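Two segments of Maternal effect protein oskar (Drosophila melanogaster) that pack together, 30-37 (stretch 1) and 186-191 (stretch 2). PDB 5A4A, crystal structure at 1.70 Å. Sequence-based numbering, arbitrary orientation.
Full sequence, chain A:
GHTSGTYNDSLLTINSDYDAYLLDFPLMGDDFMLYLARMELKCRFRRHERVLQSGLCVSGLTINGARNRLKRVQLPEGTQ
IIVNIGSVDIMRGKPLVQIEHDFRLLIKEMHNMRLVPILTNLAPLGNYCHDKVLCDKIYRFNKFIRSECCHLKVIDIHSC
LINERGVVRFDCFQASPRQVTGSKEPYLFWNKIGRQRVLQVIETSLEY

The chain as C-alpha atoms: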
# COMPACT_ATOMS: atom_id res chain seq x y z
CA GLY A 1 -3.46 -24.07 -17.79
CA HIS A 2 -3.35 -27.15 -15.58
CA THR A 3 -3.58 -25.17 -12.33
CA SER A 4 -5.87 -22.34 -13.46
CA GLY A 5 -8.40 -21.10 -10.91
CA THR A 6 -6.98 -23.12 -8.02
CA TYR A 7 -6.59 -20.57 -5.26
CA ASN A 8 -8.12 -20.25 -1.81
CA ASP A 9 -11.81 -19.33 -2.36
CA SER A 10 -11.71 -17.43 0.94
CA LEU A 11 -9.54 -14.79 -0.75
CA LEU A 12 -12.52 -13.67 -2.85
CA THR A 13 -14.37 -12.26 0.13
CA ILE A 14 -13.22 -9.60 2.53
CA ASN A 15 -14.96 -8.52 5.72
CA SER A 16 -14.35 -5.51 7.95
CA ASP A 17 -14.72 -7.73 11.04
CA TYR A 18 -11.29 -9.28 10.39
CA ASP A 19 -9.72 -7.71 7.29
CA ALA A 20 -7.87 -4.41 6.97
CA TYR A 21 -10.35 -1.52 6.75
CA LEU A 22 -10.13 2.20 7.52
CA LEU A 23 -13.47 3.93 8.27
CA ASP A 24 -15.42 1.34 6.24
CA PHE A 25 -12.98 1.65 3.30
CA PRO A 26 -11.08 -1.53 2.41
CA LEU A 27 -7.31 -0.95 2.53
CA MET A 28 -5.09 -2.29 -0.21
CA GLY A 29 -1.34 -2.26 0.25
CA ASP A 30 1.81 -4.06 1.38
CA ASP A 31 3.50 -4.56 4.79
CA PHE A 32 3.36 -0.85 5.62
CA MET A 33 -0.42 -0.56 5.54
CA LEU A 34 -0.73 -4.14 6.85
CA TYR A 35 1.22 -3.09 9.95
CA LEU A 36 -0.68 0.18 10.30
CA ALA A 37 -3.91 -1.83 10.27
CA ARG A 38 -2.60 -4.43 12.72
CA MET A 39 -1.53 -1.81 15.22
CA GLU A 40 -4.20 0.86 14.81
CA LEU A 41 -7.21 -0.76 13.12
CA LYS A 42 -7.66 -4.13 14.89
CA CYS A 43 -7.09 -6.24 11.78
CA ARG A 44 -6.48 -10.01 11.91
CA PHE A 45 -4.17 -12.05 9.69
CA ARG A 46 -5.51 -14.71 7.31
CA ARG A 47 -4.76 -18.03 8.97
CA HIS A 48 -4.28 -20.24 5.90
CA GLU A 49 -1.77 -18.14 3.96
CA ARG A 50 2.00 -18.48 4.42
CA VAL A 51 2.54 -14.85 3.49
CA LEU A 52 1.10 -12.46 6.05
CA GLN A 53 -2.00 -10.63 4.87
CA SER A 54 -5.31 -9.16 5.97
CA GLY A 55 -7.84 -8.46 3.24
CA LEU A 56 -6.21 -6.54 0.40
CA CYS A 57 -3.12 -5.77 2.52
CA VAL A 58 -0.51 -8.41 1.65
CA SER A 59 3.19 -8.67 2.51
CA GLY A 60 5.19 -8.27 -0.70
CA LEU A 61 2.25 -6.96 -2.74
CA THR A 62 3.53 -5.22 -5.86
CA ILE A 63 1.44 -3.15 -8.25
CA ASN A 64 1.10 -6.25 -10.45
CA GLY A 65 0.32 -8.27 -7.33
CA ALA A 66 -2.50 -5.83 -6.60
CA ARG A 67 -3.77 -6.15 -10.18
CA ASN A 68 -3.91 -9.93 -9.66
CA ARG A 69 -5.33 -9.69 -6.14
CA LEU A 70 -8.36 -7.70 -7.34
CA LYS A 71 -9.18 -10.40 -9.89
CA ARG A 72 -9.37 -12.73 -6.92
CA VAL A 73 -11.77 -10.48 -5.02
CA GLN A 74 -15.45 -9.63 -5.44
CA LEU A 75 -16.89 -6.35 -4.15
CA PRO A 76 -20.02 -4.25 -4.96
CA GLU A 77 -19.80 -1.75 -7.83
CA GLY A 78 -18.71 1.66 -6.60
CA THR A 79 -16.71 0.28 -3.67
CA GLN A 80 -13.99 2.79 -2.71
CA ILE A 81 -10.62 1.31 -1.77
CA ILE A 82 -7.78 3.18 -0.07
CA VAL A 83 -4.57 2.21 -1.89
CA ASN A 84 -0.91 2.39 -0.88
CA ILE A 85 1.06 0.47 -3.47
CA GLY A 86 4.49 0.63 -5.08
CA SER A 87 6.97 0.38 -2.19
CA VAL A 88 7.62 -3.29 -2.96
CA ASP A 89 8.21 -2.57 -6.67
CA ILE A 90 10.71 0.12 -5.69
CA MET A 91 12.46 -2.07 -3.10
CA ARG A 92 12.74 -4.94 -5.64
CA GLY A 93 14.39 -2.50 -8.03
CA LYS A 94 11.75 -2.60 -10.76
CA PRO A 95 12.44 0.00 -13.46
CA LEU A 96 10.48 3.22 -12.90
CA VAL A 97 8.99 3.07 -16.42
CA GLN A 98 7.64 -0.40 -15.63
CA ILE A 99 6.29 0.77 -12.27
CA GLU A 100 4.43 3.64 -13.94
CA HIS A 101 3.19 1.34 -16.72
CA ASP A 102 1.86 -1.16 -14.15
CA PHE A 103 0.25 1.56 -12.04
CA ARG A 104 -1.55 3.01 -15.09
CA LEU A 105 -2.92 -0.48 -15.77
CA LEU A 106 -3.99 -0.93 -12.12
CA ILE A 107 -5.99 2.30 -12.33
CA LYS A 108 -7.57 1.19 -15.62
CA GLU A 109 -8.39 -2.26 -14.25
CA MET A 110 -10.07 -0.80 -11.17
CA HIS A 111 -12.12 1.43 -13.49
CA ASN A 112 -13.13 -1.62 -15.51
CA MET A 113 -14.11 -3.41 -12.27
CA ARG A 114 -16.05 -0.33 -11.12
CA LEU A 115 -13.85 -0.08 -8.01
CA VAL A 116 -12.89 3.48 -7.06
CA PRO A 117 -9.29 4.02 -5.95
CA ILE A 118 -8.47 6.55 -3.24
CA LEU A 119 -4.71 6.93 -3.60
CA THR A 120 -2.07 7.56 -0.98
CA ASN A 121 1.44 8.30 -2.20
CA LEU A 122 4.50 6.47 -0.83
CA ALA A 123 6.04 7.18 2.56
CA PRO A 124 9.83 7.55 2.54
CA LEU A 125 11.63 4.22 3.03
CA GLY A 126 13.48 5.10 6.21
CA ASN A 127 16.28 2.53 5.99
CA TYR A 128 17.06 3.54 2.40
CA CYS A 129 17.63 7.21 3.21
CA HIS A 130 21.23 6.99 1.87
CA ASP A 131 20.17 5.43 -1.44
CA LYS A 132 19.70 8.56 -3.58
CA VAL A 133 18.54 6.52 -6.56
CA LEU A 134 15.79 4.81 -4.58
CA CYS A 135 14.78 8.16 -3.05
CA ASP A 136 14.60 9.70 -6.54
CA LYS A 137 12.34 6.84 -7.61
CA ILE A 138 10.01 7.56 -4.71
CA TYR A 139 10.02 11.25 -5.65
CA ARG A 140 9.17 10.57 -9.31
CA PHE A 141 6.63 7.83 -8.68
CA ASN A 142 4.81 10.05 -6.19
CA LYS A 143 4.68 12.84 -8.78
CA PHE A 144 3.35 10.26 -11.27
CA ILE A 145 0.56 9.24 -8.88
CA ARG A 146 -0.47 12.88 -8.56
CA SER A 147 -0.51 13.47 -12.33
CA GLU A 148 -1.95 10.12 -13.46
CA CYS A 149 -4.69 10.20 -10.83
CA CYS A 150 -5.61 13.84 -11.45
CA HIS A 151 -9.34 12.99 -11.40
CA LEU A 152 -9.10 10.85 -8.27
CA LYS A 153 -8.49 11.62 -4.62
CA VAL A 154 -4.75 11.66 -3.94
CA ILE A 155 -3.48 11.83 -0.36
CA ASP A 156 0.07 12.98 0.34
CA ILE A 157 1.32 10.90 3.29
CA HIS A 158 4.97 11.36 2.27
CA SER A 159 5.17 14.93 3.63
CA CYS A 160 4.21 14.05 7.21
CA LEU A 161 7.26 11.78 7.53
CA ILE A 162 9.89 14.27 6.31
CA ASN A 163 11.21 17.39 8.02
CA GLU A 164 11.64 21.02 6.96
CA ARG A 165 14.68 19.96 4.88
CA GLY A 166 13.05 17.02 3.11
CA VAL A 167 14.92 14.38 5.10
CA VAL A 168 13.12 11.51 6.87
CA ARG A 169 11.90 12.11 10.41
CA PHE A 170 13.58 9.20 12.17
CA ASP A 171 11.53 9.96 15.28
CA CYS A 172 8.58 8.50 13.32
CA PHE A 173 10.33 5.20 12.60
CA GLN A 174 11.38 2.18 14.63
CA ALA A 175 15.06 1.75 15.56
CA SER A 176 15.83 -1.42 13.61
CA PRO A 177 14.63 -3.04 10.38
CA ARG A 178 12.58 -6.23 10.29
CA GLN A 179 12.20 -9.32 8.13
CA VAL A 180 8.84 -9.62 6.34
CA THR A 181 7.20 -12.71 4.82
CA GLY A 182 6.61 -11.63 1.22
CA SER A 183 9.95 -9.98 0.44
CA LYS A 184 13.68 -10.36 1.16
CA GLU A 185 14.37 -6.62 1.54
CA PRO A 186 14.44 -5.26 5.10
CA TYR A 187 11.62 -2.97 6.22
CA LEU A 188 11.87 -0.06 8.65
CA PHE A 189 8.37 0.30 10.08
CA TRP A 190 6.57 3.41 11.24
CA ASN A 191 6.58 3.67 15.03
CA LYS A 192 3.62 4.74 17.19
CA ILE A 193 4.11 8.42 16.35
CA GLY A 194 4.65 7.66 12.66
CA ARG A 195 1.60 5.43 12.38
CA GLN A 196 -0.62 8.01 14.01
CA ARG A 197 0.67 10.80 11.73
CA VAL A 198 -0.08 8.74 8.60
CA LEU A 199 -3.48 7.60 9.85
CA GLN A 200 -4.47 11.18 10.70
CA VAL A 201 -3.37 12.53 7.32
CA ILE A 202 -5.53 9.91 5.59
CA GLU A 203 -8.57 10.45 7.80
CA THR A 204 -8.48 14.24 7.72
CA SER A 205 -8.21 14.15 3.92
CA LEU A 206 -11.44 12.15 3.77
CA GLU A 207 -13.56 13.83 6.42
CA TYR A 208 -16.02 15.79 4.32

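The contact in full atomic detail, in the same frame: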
# COMPACT_ATOMS: atom_id res chain seq x y z
N ASP A 30 0.79 -3.07 1.03
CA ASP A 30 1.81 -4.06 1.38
C ASP A 30 2.05 -4.09 2.90
O ASP A 30 1.15 -3.76 3.67
CB ASP A 30 3.09 -3.78 0.57
CG ASP A 30 3.57 -2.35 0.71
OD1 ASP A 30 3.58 -1.83 1.85
OD2 ASP A 30 3.95 -1.74 -0.31
N ASP A 31 3.24 -4.50 3.35
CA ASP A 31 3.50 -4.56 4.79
C ASP A 31 3.28 -3.26 5.54
O ASP A 31 2.94 -3.30 6.72
CB ASP A 31 4.92 -5.03 5.11
CG ASP A 31 5.06 -6.54 5.05
OD1 ASP A 31 4.58 -7.23 5.98
OD2 ASP A 31 5.67 -7.02 4.07
N PHE A 32 3.50 -2.12 4.90
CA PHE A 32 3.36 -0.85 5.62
C PHE A 32 1.93 -0.59 6.07
O PHE A 32 1.68 -0.31 7.24
CB PHE A 32 3.91 0.34 4.82
CG PHE A 32 5.39 0.29 4.63
CD1 PHE A 32 6.26 0.48 5.70
CD2 PHE A 32 5.93 0.03 3.38
CE1 PHE A 32 7.62 0.42 5.53
CE2 PHE A 32 7.30 -0.03 3.20
CZ PHE A 32 8.15 0.16 4.28
N MET A 33 0.98 -0.69 5.15
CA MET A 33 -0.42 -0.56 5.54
C MET A 33 -0.92 -1.76 6.34
O MET A 33 -1.75 -1.60 7.23
CB MET A 33 -1.30 -0.28 4.32
CG MET A 33 -1.14 1.13 3.75
SD MET A 33 -1.59 2.37 4.98
CE MET A 33 -3.19 1.74 5.42
N LEU A 34 -0.40 -2.96 6.05
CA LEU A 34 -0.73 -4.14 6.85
C LEU A 34 -0.40 -3.88 8.33
O LEU A 34 -1.22 -4.13 9.21
CB LEU A 34 0.02 -5.37 6.34
CG LEU A 34 -0.27 -6.70 7.06
CD1 LEU A 34 -1.76 -6.98 7.06
CD2 LEU A 34 0.48 -7.85 6.41
N TYR A 35 0.80 -3.36 8.59
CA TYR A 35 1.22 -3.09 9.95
C TYR A 35 0.42 -1.96 10.60
O TYR A 35 0.04 -2.05 11.77
CB TYR A 35 2.71 -2.78 10.01
CG TYR A 35 3.29 -2.64 11.40
CD1 TYR A 35 3.20 -3.68 12.34
CD2 TYR A 35 3.97 -1.48 11.77
CE1 TYR A 35 3.74 -3.54 13.60
CE2 TYR A 35 4.51 -1.34 13.01
CZ TYR A 35 4.41 -2.37 13.93
OH TYR A 35 4.97 -2.21 15.17
N LEU A 36 0.19 -0.89 9.84
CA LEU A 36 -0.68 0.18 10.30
C LEU A 36 -2.02 -0.38 10.76
O LEU A 36 -2.50 -0.05 11.84
CB LEU A 36 -0.91 1.21 9.19
CG LEU A 36 -1.80 2.38 9.64
CD1 LEU A 36 -1.14 3.09 10.78
CD2 LEU A 36 -2.05 3.35 8.50
N ALA A 37 -2.60 -1.25 9.94
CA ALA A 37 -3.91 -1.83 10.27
C ALA A 37 -3.85 -2.76 11.47
O ALA A 37 -4.80 -2.81 12.27
CB ALA A 37 -4.50 -2.54 9.05
N PRO A 186 14.78 -5.62 3.72
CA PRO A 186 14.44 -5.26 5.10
C PRO A 186 13.53 -4.03 5.14
O PRO A 186 13.67 -3.11 4.33
CB PRO A 186 15.79 -4.93 5.72
CG PRO A 186 16.63 -4.47 4.55
CD PRO A 186 16.17 -5.29 3.38
N TYR A 187 12.61 -4.04 6.10
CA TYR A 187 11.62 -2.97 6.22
C TYR A 187 11.87 -2.21 7.51
O TYR A 187 12.10 -2.82 8.55
CB TYR A 187 10.21 -3.58 6.28
CG TYR A 187 9.63 -3.92 4.94
CD1 TYR A 187 10.24 -4.85 4.10
CD2 TYR A 187 8.47 -3.30 4.49
CE1 TYR A 187 9.71 -5.15 2.86
CE2 TYR A 187 7.93 -3.59 3.25
CZ TYR A 187 8.55 -4.51 2.44
OH TYR A 187 8.00 -4.80 1.21
N LEU A 188 11.83 -0.88 7.44
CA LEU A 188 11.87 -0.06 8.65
C LEU A 188 10.46 0.49 8.88
O LEU A 188 10.00 1.37 8.14
CB LEU A 188 12.87 1.11 8.51
CG LEU A 188 13.20 1.81 9.84
CD1 LEU A 188 13.95 0.83 10.76
CD2 LEU A 188 14.00 3.08 9.63
N PHE A 189 9.78 -0.03 9.89
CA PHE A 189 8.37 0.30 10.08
C PHE A 189 8.13 1.61 10.80
O PHE A 189 8.99 2.11 11.52
CB PHE A 189 7.65 -0.84 10.78
CG PHE A 189 7.44 -2.02 9.90
CD1 PHE A 189 6.37 -2.05 9.01
CD2 PHE A 189 8.34 -3.09 9.91
CE1 PHE A 189 6.18 -3.13 8.16
CE2 PHE A 189 8.15 -4.17 9.08
CZ PHE A 189 7.07 -4.20 8.20
N TRP A 190 6.95 2.20 10.55
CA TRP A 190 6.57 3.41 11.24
C TRP A 190 6.31 3.07 12.71
O TRP A 190 5.68 2.06 13.02
CB TRP A 190 5.31 4.01 10.60
CG TRP A 190 5.33 4.06 9.09
CD1 TRP A 190 6.42 4.23 8.27
CD2 TRP A 190 4.19 3.97 8.22
NE1 TRP A 190 6.02 4.23 6.95
CE2 TRP A 190 4.66 4.06 6.89
CE3 TRP A 190 2.81 3.80 8.43
CZ2 TRP A 190 3.80 4.00 5.78
CZ3 TRP A 190 1.97 3.73 7.33
CH2 TRP A 190 2.47 3.83 6.02
N ASN A 191 6.80 3.92 13.61
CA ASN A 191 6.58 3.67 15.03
C ASN A 191 5.22 4.23 15.45
O ASN A 191 4.42 4.60 14.59
CB ASN A 191 7.74 4.19 15.90
CG ASN A 191 7.84 5.71 15.93
OD1 ASN A 191 6.99 6.42 15.41
ND2 ASN A 191 8.89 6.20 16.55
O HOH W 1 5.50 -5.67 1.84

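The first turns of a helix pack against an extended segment through a cluster of aromatic side chains, with no direct hydrogen bond between the two stretches and a single water bridging them at one end. The contact joins residues at least 154 positions apart in sequence and buries 540 Å², both sides summed.

Phe-32 lies at its centre and touches four consecutive residues, Tyr-187 to Trp-190. Tyr-187 CD2 lies over one face of its ring, 3.5 Å from Phe-32 CZ; the two planes meet obliquely, at 36°. At the ring edge, Phe-32 CE1 comes within 3.7 Å of Leu-188 O, so Leu-188 contributes through its backbone while its CA-to-CB bond points away from the helix. The Phe-189 ring is also oblique to that of Phe-32, at 54°, and Phe-32 CD1 is 4.2 Å from Phe-189 CD1. The five-membered ring of Trp-190 is nearly parallel to the Phe-32 ring (15°), but with centroids 5.4 Å apart the two are slid past each other and barely overlap.

The Trp-190 CA-to-CB bond points sideways, yet the end of the side chain comes nearer the helix. Its six-membered ring thereby reaches Phe-32 CB, 3.8 Å from Trp-190 CZ2, while its edge meets two aliphatic side chains: Met-33 SD lies 4.4 Å from Trp-190 CH2, and Leu-36 CD2 lies 4.2 Å from Trp-190 CZ3.

One turn along from Asp-31, Tyr-35 packs obliquely on Phe-189 (Tyr-35 CD2 to Phe-189 CD1, 3.7 Å; planes at 58°). Its ring edge approaches the backbone, with Tyr-35 CE2 3.6 Å from Trp-190 O. Phe-189 in turn directs its own edge at the helix backbone: Phe-189 CE1 is 3.5 Å from Asp-31 O, a carbonyl already accepting the helical hydrogen bond from Tyr-35 N (2.8 Å between Tyr-35 N and Asp-31 O).

Polar groups gather at the start of the helix. Asp-30 is the N-cap, its OD1 accepting from Phe-32 N at 3.1 Å, which satisfies an amide that has no helical partner. The preceding amide, Asp-31 N, instead donates to the bridging water at 3.0 Å. That water donates to Asp-31 OD2 at 2.6 Å and hydrogen-bonds Tyr-187 OH at 2.7 Å, linking the buried carboxylate to the tyrosine hydroxyl. Alongside this bridge, Asp-31 CB packs 3.8 Å from Tyr-187 CE2, and Asp-31 OD2 lies over one face of the Tyr-187 ring.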